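Local coordinates for protein putative sesquiterpene cyclase (Kitasatospora setae, PDB 4MC3) that converts (2E,6E)-farnesyl diphosphate and water into the sesquiterpene alcohol (2Z,6E)-hedycaryol and diphosphate through a magnesium-dependent 1,11-cyclisation, at residues A76-I81 / G144-F149; G106-L111 / R121-L126. All coordinates share one frame; numbering follows the deposited sequence.

Contact 1: residues A76-I81 / G144-F149; sequences ALTFRI and GHFEAF. With 28U ((3R,6E)-3,7,11-trimethyldodeca-1,6,10-trien-3-ol), chain B.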
loop_
_atom_site.group_PDB
_atom_site.type_symbol
_atom_site.label_atom_id
_atom_site.label_comp_id
_atom_site.label_asym_id
_atom_site.label_seq_id
_atom_site.Cartn_x
_atom_site.Cartn_y
_atom_site.Cartn_z
ATOM N N ALA A 76 -5.541 8.510 -6.157
ATOM C CA ALA A 76 -5.425 9.907 -6.586
ATOM C C ALA A 76 -5.389 10.849 -5.400
ATOM O O ALA A 76 -4.597 11.796 -5.377
ATOM C CB ALA A 76 -6.585 10.261 -7.489
ATOM N N LEU A 77 -6.256 10.615 -4.425
ATOM C CA LEU A 77 -6.248 11.431 -3.222
ATOM C C LEU A 77 -4.912 11.362 -2.497
ATOM O O LEU A 77 -4.413 12.387 -2.028
ATOM C CB LEU A 77 -7.401 11.063 -2.338
ATOM C CG LEU A 77 -7.516 11.814 -1.031
ATOM C CD1 LEU A 77 -7.820 13.285 -1.188
ATOM C CD2 LEU A 77 -8.580 11.112 -0.193
ATOM N N THR A 78 -4.379 10.145 -2.335
ATOM C CA THR A 78 -3.099 10.005 -1.626
ATOM C C THR A 78 -1.935 10.644 -2.377
ATOM O O THR A 78 -1.045 11.225 -1.741
ATOM C CB THR A 78 -2.828 8.551 -1.168
ATOM O OG1 THR A 78 -2.697 7.717 -2.283
ATOM C CG2 THR A 78 -3.931 8.052 -0.338
ATOM N N PHE A 79 -1.984 10.618 -3.724
ATOM C CA PHE A 79 -1.006 11.357 -4.502
ATOM C C PHE A 79 -1.059 12.826 -4.195
ATOM O O PHE A 79 0.000 13.467 -3.993
ATOM C CB PHE A 79 -1.150 11.174 -6.026
ATOM C CG PHE A 79 -0.307 12.181 -6.785
ATOM C CD1 PHE A 79 -0.871 13.315 -7.351
ATOM C CD2 PHE A 79 1.092 12.081 -6.747
ATOM C CE1 PHE A 79 -0.084 14.263 -7.969
ATOM C CE2 PHE A 79 1.880 13.039 -7.361
ATOM C CZ PHE A 79 1.284 14.130 -7.974
ATOM N N ARG A 80 -2.263 13.376 -4.130
ATOM C CA ARG A 80 -2.426 14.806 -3.855
ATOM C C ARG A 80 -1.979 15.149 -2.433
ATOM O O ARG A 80 -1.286 16.142 -2.242
ATOM C CB ARG A 80 -3.846 15.250 -4.103
ATOM C CG ARG A 80 -4.102 16.743 -3.877
ATOM C CD ARG A 80 -3.203 17.640 -4.724
ATOM N NE ARG A 80 -3.697 19.010 -4.646
ATOM C CZ ARG A 80 -3.090 20.087 -5.141
ATOM N NH1 ARG A 80 -1.929 19.994 -5.788
ATOM N NH2 ARG A 80 -3.658 21.263 -4.983
ATOM N N ILE A 81 -2.299 14.291 -1.450
ATOM C CA ILE A 81 -1.837 14.510 -0.068
ATOM C C ILE A 81 -0.310 14.533 -0.065
ATOM O O ILE A 81 0.296 15.425 0.533
ATOM C CB ILE A 81 -2.359 13.387 0.854
ATOM C CG1 ILE A 81 -3.853 13.565 1.100
ATOM C CG2 ILE A 81 -1.574 13.382 2.174
ATOM C CD1 ILE A 81 -4.527 12.380 1.737
ATOM N N GLY A 144 -7.282 1.866 10.598
ATOM C CA GLY A 144 -6.013 1.685 11.277
ATOM C C GLY A 144 -4.838 1.654 10.315
ATOM O O GLY A 144 -3.806 2.282 10.547
ATOM N N HIS A 145 -5.021 0.957 9.202
ATOM C CA HIS A 145 -3.956 0.911 8.188
ATOM C C HIS A 145 -3.714 2.277 7.521
ATOM O O HIS A 145 -2.556 2.619 7.210
ATOM C CB HIS A 145 -4.323 -0.139 7.177
ATOM C CG HIS A 145 -4.228 -1.545 7.671
ATOM N ND1 HIS A 145 -4.980 -2.559 7.113
ATOM C CD2 HIS A 145 -3.404 -2.137 8.573
ATOM C CE1 HIS A 145 -4.683 -3.697 7.700
ATOM N NE2 HIS A 145 -3.734 -3.467 8.595
ATOM N N PHE A 146 -4.786 3.017 7.205
ATOM C CA PHE A 146 -4.679 4.324 6.587
ATOM C C PHE A 146 -4.044 5.340 7.529
ATOM O O PHE A 146 -3.196 6.160 7.130
ATOM C CB PHE A 146 -6.000 4.743 5.990
ATOM C CG PHE A 146 -5.856 5.903 5.022
ATOM C CD1 PHE A 146 -5.412 5.633 3.740
ATOM C CD2 PHE A 146 -6.116 7.249 5.368
ATOM C CE1 PHE A 146 -5.230 6.668 2.842
ATOM C CE2 PHE A 146 -5.900 8.259 4.447
ATOM C CZ PHE A 146 -5.496 7.957 3.194
ATOM N N GLU A 147 -4.478 5.315 8.788
ATOM C CA GLU A 147 -3.891 6.184 9.802
ATOM C C GLU A 147 -2.431 5.860 10.018
ATOM O O GLU A 147 -1.640 6.791 10.166
ATOM C CB GLU A 147 -4.642 6.145 11.152
ATOM C CG GLU A 147 -5.995 6.829 11.072
ATOM C CD GLU A 147 -6.728 6.941 12.379
ATOM O OE1 GLU A 147 -6.623 6.069 13.217
ATOM O OE2 GLU A 147 -7.419 7.932 12.527
ATOM N N ALA A 148 -2.070 4.581 10.026
ATOM C CA ALA A 148 -0.653 4.165 10.169
ATOM C C ALA A 148 0.158 4.781 8.984
ATOM O O ALA A 148 1.237 5.295 9.163
ATOM C CB ALA A 148 -0.480 2.673 10.223
ATOM N N PHE A 149 -0.365 4.666 7.768
ATOM C CA PHE A 149 0.242 5.263 6.548
ATOM C C PHE A 149 0.435 6.761 6.770
ATOM O O PHE A 149 1.522 7.276 6.568
ATOM C CB PHE A 149 -0.659 4.945 5.341
ATOM C CG PHE A 149 -0.377 5.749 4.145
ATOM C CD1 PHE A 149 0.666 5.427 3.268
ATOM C CD2 PHE A 149 -1.221 6.803 3.823
ATOM C CE1 PHE A 149 0.903 6.219 2.154
ATOM C CE2 PHE A 149 -0.993 7.566 2.752
ATOM C CZ PHE A 149 0.061 7.318 1.920
HETATM C C4 28U B . 4.214 0.391 -4.696
HETATM C C5 28U B . 2.712 2.173 -5.685
HETATM C C6 28U B . 1.247 1.950 -5.366
HETATM C C7 28U B . 0.273 3.067 -5.125
HETATM C C8 28U B . 0.514 4.357 -4.765
HETATM C C10 28U B . 1.870 5.013 -4.696
HETATM C C13 28U B . 2.004 6.077 -1.663
HETATM C C15 28U B . 3.512 5.922 -1.604
HETATM O O16 28U B . 4.974 2.630 -4.791
HETATM C C3 28U B . 3.766 1.867 -4.551
HETATM C C2 28U B . 3.275 2.081 -3.110
HETATM C C1 28U B . 2.877 3.314 -2.703
HETATM C C9 28U B . -0.442 5.075 -3.827
HETATM C C11 28U B . -0.168 4.730 -2.326
HETATM C C12 28U B . 1.199 4.979 -1.668
HETATM C C14 28U B . 1.612 7.455 -2.167
#

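Contact 2: residues G106-L111 / R121-L126; sequences GTLHGL and RALGAL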
loop_
_atom_site.group_PDB
_atom_site.type_symbol
_atom_site.label_atom_id
_atom_site.label_comp_id
_atom_site.label_asym_id
_atom_site.label_seq_id
_atom_site.Cartn_x
_atom_site.Cartn_y
_atom_site.Cartn_z
ATOM N N GLY A 106 -8.261 13.206 11.606
ATOM C CA GLY A 106 -9.486 13.654 12.219
ATOM C C GLY A 106 -10.690 13.403 11.340
ATOM O O GLY A 106 -11.764 13.010 11.860
ATOM N N THR A 107 -10.520 13.613 10.025
ATOM C CA THR A 107 -11.637 13.446 9.082
ATOM C C THR A 107 -12.193 12.035 9.117
ATOM O O THR A 107 -13.387 11.819 8.836
ATOM C CB THR A 107 -11.363 13.905 7.616
ATOM O OG1 THR A 107 -10.533 12.953 6.933
ATOM C CG2 THR A 107 -10.742 15.282 7.547
ATOM N N LEU A 108 -11.367 11.076 9.481
ATOM C CA LEU A 108 -11.760 9.649 9.490
ATOM C C LEU A 108 -12.647 9.314 10.673
ATOM O O LEU A 108 -13.199 8.216 10.748
ATOM C CB LEU A 108 -10.564 8.735 9.475
ATOM C CG LEU A 108 -9.625 9.083 8.330
ATOM C CD1 LEU A 108 -8.416 8.206 8.520
ATOM C CD2 LEU A 108 -10.396 8.827 7.015
ATOM N N HIS A 109 -12.792 10.283 11.565
ATOM C CA HIS A 109 -13.611 10.156 12.749
ATOM C C HIS A 109 -14.716 11.184 12.802
ATOM O O HIS A 109 -15.347 11.343 13.818
ATOM C CB HIS A 109 -12.671 10.223 13.952
ATOM C CG HIS A 109 -11.663 9.127 13.939
ATOM N ND1 HIS A 109 -11.985 7.821 14.244
ATOM C CD2 HIS A 109 -10.367 9.110 13.540
ATOM C CE1 HIS A 109 -10.918 7.056 14.092
ATOM N NE2 HIS A 109 -9.919 7.815 13.663
ATOM N N GLY A 110 -14.971 11.863 11.683
ATOM C CA GLY A 110 -16.034 12.867 11.605
ATOM C C GLY A 110 -15.685 14.187 12.264
ATOM O O GLY A 110 -16.557 15.026 12.482
ATOM N N LEU A 111 -14.412 14.382 12.582
ATOM C CA LEU A 111 -13.968 15.613 13.240
ATOM C C LEU A 111 -13.665 16.701 12.208
ATOM O O LEU A 111 -13.381 16.421 11.035
ATOM C CB LEU A 111 -12.726 15.342 14.090
ATOM C CG LEU A 111 -12.871 14.863 15.540
ATOM C CD1 LEU A 111 -14.068 13.957 15.770
ATOM C CD2 LEU A 111 -11.583 14.172 15.963
ATOM N N ARG A 121 -11.361 17.845 2.977
ATOM C CA ARG A 121 -12.785 17.699 2.707
ATOM C C ARG A 121 -13.023 16.509 1.767
ATOM O O ARG A 121 -14.005 15.761 1.958
ATOM C CB ARG A 121 -13.344 19.022 2.197
ATOM C CG ARG A 121 -13.365 20.128 3.258
ATOM C CD ARG A 121 -14.281 21.295 2.878
ATOM N NE ARG A 121 -14.901 21.915 4.060
ATOM C CZ ARG A 121 -15.953 22.740 4.036
ATOM N NH1 ARG A 121 -16.543 23.083 2.887
ATOM N NH2 ARG A 121 -16.424 23.231 5.181
ATOM N N ALA A 122 -12.185 16.352 0.752
ATOM C CA ALA A 122 -12.280 15.204 -0.144
ATOM C C ALA A 122 -12.081 13.898 0.606
ATOM O O ALA A 122 -12.820 12.921 0.345
ATOM C CB ALA A 122 -11.328 15.291 -1.285
ATOM N N LEU A 123 -11.136 13.859 1.540
ATOM C CA LEU A 123 -10.916 12.634 2.316
ATOM C C LEU A 123 -12.141 12.294 3.141
ATOM O O LEU A 123 -12.581 11.121 3.193
ATOM C CB LEU A 123 -9.671 12.755 3.225
ATOM C CG LEU A 123 -9.403 11.591 4.161
ATOM C CD1 LEU A 123 -9.203 10.299 3.402
ATOM C CD2 LEU A 123 -8.153 11.860 5.006
ATOM N N GLY A 124 -12.728 13.271 3.809
ATOM C CA GLY A 124 -13.861 12.962 4.641
ATOM C C GLY A 124 -15.033 12.462 3.811
ATOM O O GLY A 124 -15.720 11.565 4.237
ATOM N N ALA A 125 -15.247 13.022 2.606
ATOM C CA ALA A 125 -16.386 12.631 1.778
ATOM C C ALA A 125 -16.132 11.205 1.208
ATOM O O ALA A 125 -17.019 10.360 1.099
ATOM C CB ALA A 125 -16.685 13.680 0.681
ATOM N N LEU A 126 -14.892 10.981 0.777
ATOM C CA LEU A 126 -14.504 9.707 0.177
ATOM C C LEU A 126 -14.643 8.613 1.247
ATOM O O LEU A 126 -15.124 7.511 0.985
ATOM C CB LEU A 126 -13.104 9.736 -0.397
ATOM C CG LEU A 126 -12.657 8.441 -1.088
ATOM C CD1 LEU A 126 -13.573 8.065 -2.253
ATOM C CD2 LEU A 126 -11.229 8.576 -1.590
HETATM O O HOH W 1 -15.427 11.021 7.138
#

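Contact 1: residues A76-I81 / G144-F149
T78 OG1 shares its single proton between two backbone carbonyls of its own helix, I75 O as the stronger partner and W74 O, while the methyl of the same side chain reaches across to F146 and F149. Two helices of the class I terpene synthase alpha-helical fold meet here at the wall of the substrate pocket, and the threonine illustrates how a hydroxyl can border a hydrocarbon ligand while its hydrogen bonding is met within its own helix. With chi1 at 64°, the hydroxyl lies between the backbone N and the carbonyl carbon, folded back over the preceding turn toward those two acceptors. From there OG1 stands 3.8 Å from C9 of the bound nerolidol. The methyl does the bridging: T78 CG2 approaches the F146 ring at its edge, close to the ring plane, 3.7 Å from CE1, and is more loosely set against F149, 4.3 Å from CE2.

The two phenylalanines stand one helical turn apart and also touch each other, F149 CD2 lying over the rim of one F146 face. W183 packs edge-to-face with both rings and W74 with F146, so the aromatic pair is embedded in a larger cluster. F149 is important for stabilising the cation at C-11 during cyclisation. Ligand C13, the dimethyl-bearing carbon of the terminal alkene and the counterpart of C-11 in the farnesyl chain, lies obliquely off the ring, 4.0 Å from F149 CE1.

Contact 2: residues G106-L111 / R121-L126
T107 sets its CB over the backbone of G124, 4.0 Å from the glycine CA, where helix 95-107 ends against helix 118-131. The backbones come close here, T107 CA and G124 CA being 5.0 Å apart. Beyond CB, OG1, at a chi1 of 75°, turns back to bond to L104 O in its own helix and rests against the isobutyl branch of L123, 3.3 Å from CD2. The T107 side chain also touches A120 of helix 118-131. The next residue adds a purely apolar touch: L108 CD2 meets L123 CD1 at 4.1 Å, the two leucines crossing at roughly a right angle.

This close approach coincides with a Schellman motif. G106 O accepts from H109 N and L111 N on opposite faces of its carbonyl plane, G110 N closes the inner bond to T107 O, and G110 supplies the positive phi (76°) that turns the chain out of the helix. A water donates to T107 O at 2.8 Å and to G124 O at 3.0 Å, tying the helix end to its neighbour through two carbonyls that could not bond directly. With no direct hydrogen bond between the segments, cohesion comes from side-chain packing of T107 and L108 and from the shared water, while the threonine hydroxyl, satisfied within its own helix, can lie against hydrocarbon.

In the fold
The two contacts involve four helices of one alpha-helical terpene synthase domain, and their centres are about 12 Å apart. Along the chain they are nested: helix 65-84, then 95-107, 118-131 and 136-160, with contact 2 inside the loop that contact 1 closes. Contact 1 is buried beside the substrate pocket; contact 2 lies farther out, its centre about 20 Å from the centre of the chain. They join directly through L77 CD2 and L123 CD1, 3.7 Å apart, through L108 packing on F146 and E147, and through a probable hydrogen bond between E147 OE2 and H109 NE2. Apolar packing thus runs continuously from the pocket wall to an outer helix end.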